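Local coordinates for protein PT26-6P (PDB 2WB7) that is of unknown function but is encoded by a mobile extrachromosomal element of a Thermococcus species and combines immunoglobulin-like domains with a helical domain, at residues G49-H54 / F208-E213; V90-I95 / I165-K170. All blocks are in the same frame, centred on the assembly; numbering follows the deposited sequence.

Interaction 1: G49-H54 / F208-E213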
loop_
_atom_site.group_PDB
_atom_site.type_symbol
_atom_site.label_atom_id
_atom_site.label_comp_id
_atom_site.label_asym_id
_atom_site.label_seq_id
_atom_site.Cartn_x
_atom_site.Cartn_y
_atom_site.Cartn_z
ATOM N N GLY A 49 41.463 -0.776 13.399
ATOM C CA GLY A 49 41.087 0.473 14.049
ATOM C C GLY A 49 40.736 0.282 15.512
ATOM O O GLY A 49 40.272 -0.787 15.920
ATOM N N GLN A 50 40.967 1.329 16.303
ATOM C CA GLN A 50 40.697 1.305 17.736
ATOM C C GLN A 50 39.218 1.054 18.016
ATOM O O GLN A 50 38.793 1.010 19.174
ATOM C CB GLN A 50 41.111 2.634 18.382
ATOM C CG GLN A 50 42.571 3.036 18.187
ATOM C CD GLN A 50 42.767 3.901 16.955
ATOM O OE1 GLN A 50 42.081 3.721 15.941
ATOM N NE2 GLN A 50 43.705 4.856 17.036
ATOM N N VAL A 51 38.436 0.930 16.946
ATOM C CA VAL A 51 37.006 0.674 17.043
ATOM C C VAL A 51 36.553 -0.082 15.793
ATOM O O VAL A 51 36.919 0.266 14.669
ATOM C CB VAL A 51 36.207 1.984 17.160
ATOM C CG1 VAL A 51 34.756 1.687 17.442
ATOM C CG2 VAL A 51 36.785 2.866 18.236
ATOM N N LEU A 52 35.780 -1.141 15.997
ATOM C CA LEU A 52 35.142 -1.840 14.896
ATOM C C LEU A 52 33.754 -1.238 14.736
ATOM O O LEU A 52 33.053 -1.020 15.727
ATOM C CB LEU A 52 35.050 -3.341 15.174
ATOM C CG LEU A 52 36.243 -4.202 14.748
ATOM C CD1 LEU A 52 36.462 -4.156 13.216
ATOM C CD2 LEU A 52 37.488 -3.764 15.498
ATOM N N ILE A 53 33.363 -0.943 13.498
ATOM C CA ILE A 53 32.073 -0.307 13.242
ATOM C C ILE A 53 31.177 -1.216 12.417
ATOM O O ILE A 53 31.583 -1.687 11.357
ATOM C CB ILE A 53 32.242 1.032 12.497
ATOM C CG1 ILE A 53 33.356 1.865 13.147
ATOM C CG2 ILE A 53 30.917 1.786 12.452
ATOM C CD1 ILE A 53 33.465 3.301 12.637
ATOM N N HIS A 54 29.967 -1.464 12.921
ATOM C CA HIS A 54 28.938 -2.195 12.184
ATOM C C HIS A 54 27.642 -1.397 12.081
ATOM O O HIS A 54 27.195 -0.770 13.054
ATOM C CB HIS A 54 28.672 -3.545 12.836
ATOM C CG HIS A 54 29.860 -4.454 12.827
ATOM N ND1 HIS A 54 30.101 -5.353 11.809
ATOM C CD2 HIS A 54 30.890 -4.586 13.700
ATOM C CE1 HIS A 54 31.224 -6.004 12.058
ATOM N NE2 HIS A 54 31.721 -5.559 13.199
ATOM N N PHE A 208 42.147 9.450 16.558
ATOM C CA PHE A 208 41.703 8.655 15.421
ATOM C C PHE A 208 40.430 9.232 14.818
ATOM O O PHE A 208 39.647 9.922 15.480
ATOM C CB PHE A 208 41.482 7.184 15.807
ATOM C CG PHE A 208 40.440 6.990 16.868
ATOM C CD1 PHE A 208 39.089 6.876 16.533
ATOM C CD2 PHE A 208 40.804 6.929 18.201
ATOM C CE1 PHE A 208 38.123 6.711 17.512
ATOM C CE2 PHE A 208 39.844 6.754 19.189
ATOM C CZ PHE A 208 38.499 6.651 18.843
ATOM N N THR A 209 40.256 8.958 13.536
ATOM C CA THR A 209 39.024 9.243 12.847
ATOM C C THR A 209 38.706 7.993 12.046
ATOM O O THR A 209 39.390 7.665 11.073
ATOM C CB THR A 209 39.151 10.446 11.914
ATOM O OG1 THR A 209 39.207 11.644 12.694
ATOM C CG2 THR A 209 37.953 10.507 10.977
ATOM N N LEU A 210 37.702 7.255 12.497
ATOM C CA LEU A 210 37.324 6.041 11.807
ATOM C C LEU A 210 36.049 6.306 11.031
ATOM O O LEU A 210 35.208 7.123 11.434
ATOM C CB LEU A 210 37.190 4.875 12.794
ATOM C CG LEU A 210 38.504 4.561 13.532
ATOM C CD1 LEU A 210 38.365 3.377 14.491
ATOM C CD2 LEU A 210 39.655 4.319 12.553
ATOM N N LYS A 211 35.925 5.638 9.898
ATOM C CA LYS A 211 34.811 5.877 9.012
ATOM C C LYS A 211 34.393 4.573 8.355
ATOM O O LYS A 211 35.228 3.811 7.862
ATOM C CB LYS A 211 35.185 6.930 7.967
ATOM C CG LYS A 211 34.622 6.665 6.577
ATOM C CD LYS A 211 35.392 7.473 5.526
ATOM C CE LYS A 211 34.986 7.092 4.104
ATOM N NZ LYS A 211 33.567 7.467 3.823
ATOM N N ALA A 212 33.090 4.316 8.386
ATOM C CA ALA A 212 32.510 3.135 7.772
ATOM C C ALA A 212 31.403 3.566 6.823
ATOM O O ALA A 212 30.856 4.662 6.936
ATOM C CB ALA A 212 31.977 2.174 8.840
ATOM N N GLU A 213 31.088 2.700 5.874
ATOM C CA GLU A 213 30.068 2.984 4.885
ATOM C C GLU A 213 29.398 1.686 4.447
ATOM O O GLU A 213 29.995 0.616 4.528
ATOM C CB GLU A 213 30.703 3.676 3.692
ATOM C CG GLU A 213 29.766 4.000 2.563
ATOM C CD GLU A 213 30.474 4.785 1.499
ATOM O OE1 GLU A 213 30.393 4.386 0.313
ATOM O OE2 GLU A 213 31.135 5.787 1.871
#
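The interior between two facing beta sheets of a sandwich holds this contact, in the first immunoglobulin-like domain of the sequence. Strand 52-54, with the loop 49-51 that leads into it, belongs to one sheet, and strand 208-213 to the other. The two strand segments run 28° apart in the same direction, with axes 7.6 Å apart at closest approach. No hydrogen bond joins them; side chains fill the gap.

Leu-210 is central. Its CG lies anti to the carbonyl carbon, and the extended chi2 sends CD1 across to the loop. CD1 reaches Val-51 O at 3.4 Å and Val-51 CB at 3.7 Å. It also packs against Gly-49 CA. A CB on Gly-49 would run into this methyl group, and the backbone angles there are also poor for any residue with a CB. On the strand side, Ile-53 crosses Leu-210 obliquely, with Ile-53 CD1 4.0 Å from Leu-210 CB. Ile-53 CG2 meets Ala-212 CB at 3.8 Å.

At the other end, Gln-50 and Phe-208 run antiparallel alongside each other. A bend at chi2 (92°) brings the amide of Gln-50 over the root of the aromatic side chain, where NE2 is 3.4 Å from Phe-208 CB. Amide and ring planes are 43° apart. Gln-50 CB lies over one ring face, near its rim rather than its centre, and Val-51 CG2 approaches the ring obliquely. Leu-73 of strand 66-75 touches Val-51 and Ile-53, and Val-85 touches Val-51 and Phe-208.

Across the two segments the contact is mainly apolar, so it depends on shape and burial. The Gln-50 amide meets Phe-208 with its NE2 and OE1 against CB, as van der Waals contact, and makes no hydrogen bond to strand 208-213.

Interaction 2: V90-I95 / I165-K170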
loop_
_atom_site.group_PDB
_atom_site.type_symbol
_atom_site.label_atom_id
_atom_site.label_comp_id
_atom_site.label_asym_id
_atom_site.label_seq_id
_atom_site.Cartn_x
_atom_site.Cartn_y
_atom_site.Cartn_z
ATOM N N VAL A 90 30.299 10.752 17.303
ATOM C CA VAL A 90 29.896 9.892 16.204
ATOM C C VAL A 90 28.871 10.625 15.349
ATOM O O VAL A 90 27.982 11.324 15.853
ATOM C CB VAL A 90 29.326 8.550 16.682
ATOM C CG1 VAL A 90 28.936 7.678 15.484
ATOM C CG2 VAL A 90 30.333 7.834 17.571
ATOM N N THR A 91 29.024 10.471 14.044
ATOM C CA THR A 91 28.198 11.159 13.084
ATOM C C THR A 91 27.748 10.177 12.017
ATOM O O THR A 91 28.573 9.505 11.400
ATOM C CB THR A 91 28.988 12.306 12.427
ATOM O OG1 THR A 91 29.059 13.408 13.332
ATOM C CG2 THR A 91 28.337 12.754 11.131
ATOM N N ALA A 92 26.438 10.085 11.807
ATOM C CA ALA A 92 25.912 9.280 10.708
ATOM C C ALA A 92 24.938 10.063 9.817
ATOM O O ALA A 92 24.248 10.992 10.260
ATOM C CB ALA A 92 25.273 8.000 11.230
ATOM N N TYR A 93 24.899 9.678 8.549
ATOM C CA TYR A 93 24.024 10.319 7.588
ATOM C C TYR A 93 23.871 9.473 6.332
ATOM O O TYR A 93 24.604 8.494 6.121
ATOM C CB TYR A 93 24.542 11.712 7.226
ATOM C CG TYR A 93 25.970 11.727 6.738
ATOM C CD1 TYR A 93 27.007 12.134 7.572
ATOM C CD2 TYR A 93 26.284 11.331 5.446
ATOM C CE1 TYR A 93 28.316 12.143 7.127
ATOM C CE2 TYR A 93 27.580 11.339 4.993
ATOM C CZ TYR A 93 28.593 11.746 5.830
ATOM O OH TYR A 93 29.888 11.751 5.363
ATOM N N VAL A 94 22.893 9.858 5.515
ATOM C CA VAL A 94 22.619 9.199 4.251
ATOM C C VAL A 94 23.291 10.010 3.165
ATOM O O VAL A 94 23.298 11.239 3.216
ATOM C CB VAL A 94 21.105 9.124 3.975
ATOM C CG1 VAL A 94 20.834 8.891 2.498
ATOM C CG2 VAL A 94 20.462 8.037 4.823
ATOM N N ILE A 95 23.883 9.333 2.195
ATOM C CA ILE A 95 24.544 10.045 1.118
ATOM C C ILE A 95 24.066 9.535 -0.235
ATOM O O ILE A 95 23.989 8.326 -0.461
ATOM C CB ILE A 95 26.096 9.958 1.245
ATOM C CG1 ILE A 95 26.775 10.651 0.063
ATOM C CG2 ILE A 95 26.557 8.512 1.356
ATOM C CD1 ILE A 95 28.277 10.656 0.144
ATOM N N ILE A 165 24.578 4.707 3.538
ATOM C CA ILE A 165 24.810 5.288 4.849
ATOM C C ILE A 165 26.299 5.284 5.199
ATOM O O ILE A 165 27.015 4.314 4.949
ATOM C CB ILE A 165 24.038 4.539 5.947
ATOM C CG1 ILE A 165 22.552 4.494 5.608
ATOM C CG2 ILE A 165 24.242 5.211 7.299
ATOM C CD1 ILE A 165 21.739 3.712 6.612
ATOM N N ARG A 166 26.775 6.374 5.773
ATOM C CA ARG A 166 28.128 6.354 6.287
ATOM C C ARG A 166 28.243 6.924 7.704
ATOM O O ARG A 166 27.472 7.808 8.119
ATOM C CB ARG A 166 29.119 6.990 5.298
ATOM C CG ARG A 166 29.195 8.511 5.298
ATOM C CD ARG A 166 30.512 8.966 4.629
ATOM N NE ARG A 166 30.736 8.393 3.291
ATOM C CZ ARG A 166 30.996 9.113 2.194
ATOM N NH1 ARG A 166 31.063 10.438 2.262
ATOM N NH2 ARG A 166 31.191 8.513 1.025
ATOM N N VAL A 167 29.200 6.372 8.447
ATOM C CA VAL A 167 29.402 6.701 9.848
ATOM C C VAL A 167 30.827 7.191 10.091
ATOM O O VAL A 167 31.787 6.691 9.496
ATOM C CB VAL A 167 29.149 5.476 10.739
ATOM C CG1 VAL A 167 29.169 5.872 12.216
ATOM C CG2 VAL A 167 27.824 4.817 10.370
ATOM N N ILE A 168 30.967 8.173 10.970
ATOM C CA ILE A 168 32.280 8.699 11.292
ATOM C C ILE A 168 32.467 8.753 12.795
ATOM O O ILE A 168 31.701 9.404 13.504
ATOM C CB ILE A 168 32.501 10.079 10.665
ATOM C CG1 ILE A 168 32.436 9.953 9.141
ATOM C CG2 ILE A 168 33.837 10.664 11.114
ATOM C CD1 ILE A 168 32.804 11.227 8.377
ATOM N N VAL A 169 33.478 8.033 13.273
ATOM C CA VAL A 169 33.786 8.006 14.692
ATOM C C VAL A 169 35.090 8.747 14.954
ATOM O O VAL A 169 36.098 8.538 14.264
ATOM C CB VAL A 169 33.882 6.562 15.246
ATOM C CG1 VAL A 169 33.893 6.572 16.786
ATOM C CG2 VAL A 169 32.748 5.703 14.697
ATOM N N LYS A 170 35.059 9.600 15.966
ATOM C CA LYS A 170 36.214 10.387 16.329
ATOM C C LYS A 170 36.446 10.322 17.829
ATOM O O LYS A 170 35.503 10.172 18.617
ATOM C CB LYS A 170 36.015 11.835 15.891
ATOM C CG LYS A 170 35.939 12.002 14.389
ATOM C CD LYS A 170 35.852 13.472 14.006
ATOM C CE LYS A 170 35.744 13.623 12.496
ATOM N NZ LYS A 170 35.603 15.055 12.087
#
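Tyr-93 and Arg-166 both place CG in the crowded position between backbone N and carbonyl carbon, with chi1 54° and 81°. Cross-strand pairing puts both side chains on one face of the sheet, and these torsions lay the Arg-166 chain along the ring, so that the two run alongside each other in the same direction. They form one cross-strand pair of an antiparallel sheet in the immunoglobulin-like domain, strand 85-96 against 163-178.

Tyr-93 and Arg-166 are a hydrogen-bonded pair, as are Thr-91 and Ile-168. Each pair has two backbone bonds; Ile-168 N to Thr-91 O, at 2.8 Å, is the shortest of the four. In the bonds of Tyr-93 and Arg-166 the donors lie nearly along the C=O axes. The ring of Tyr-93 has Arg-166 O over its centre.

Arg-166 CG lies 3.3 Å from Tyr-93 CE2 and CZ, CD lies by the hydroxyl, and the chain bends at chi3. Ring and guanidinium planes are 77° apart, and Tyr-93 OH lies at the guanidinium edge. Ile-95 CD1 sits over a guanidinium face, 3.5 Å from Arg-166 NH1. NH2 forms a salt bridge with Glu-213, while NE lies close to the like charge of Lys-211. An alanine here would remove the guanidinium and its salt bridge to Glu-213 OE2, and would probably leave Tyr-93 and Ile-95 less well packed.

The opposite face carries Val-90, Ala-92, Val-94, Ile-165, Val-167 and Val-169, all buried. Strands 52-62 and 66-75 cover it. Val-90 stands beside Val-169 and crosses Val-167 obliquely, with CG1 of Val-90 3.7 Å from CG1 of Val-167.

Interactions 1 and 2 have centres about 10 Å apart, and both reach the same sheet, where strands 198-213 and 163-178 are neighbours. Strand 163-178 lies between strands 85-96 and 198-213, so segment 165-170 is bordered by partners from both contacts. Leu-210 O is 2.7 Å from Val-169 N and Ala-212 O is 2.8 Å from Val-167 N, both probable hydrogen bonds. Ile-53, from the facing sheet, packs its CD1 against Val-169 CG2. Interaction 1 thus joins the two sheets, and interaction 2 pairs strands within one of them. Along the chain, interaction 2 is nested inside the loop that interaction 1 closes.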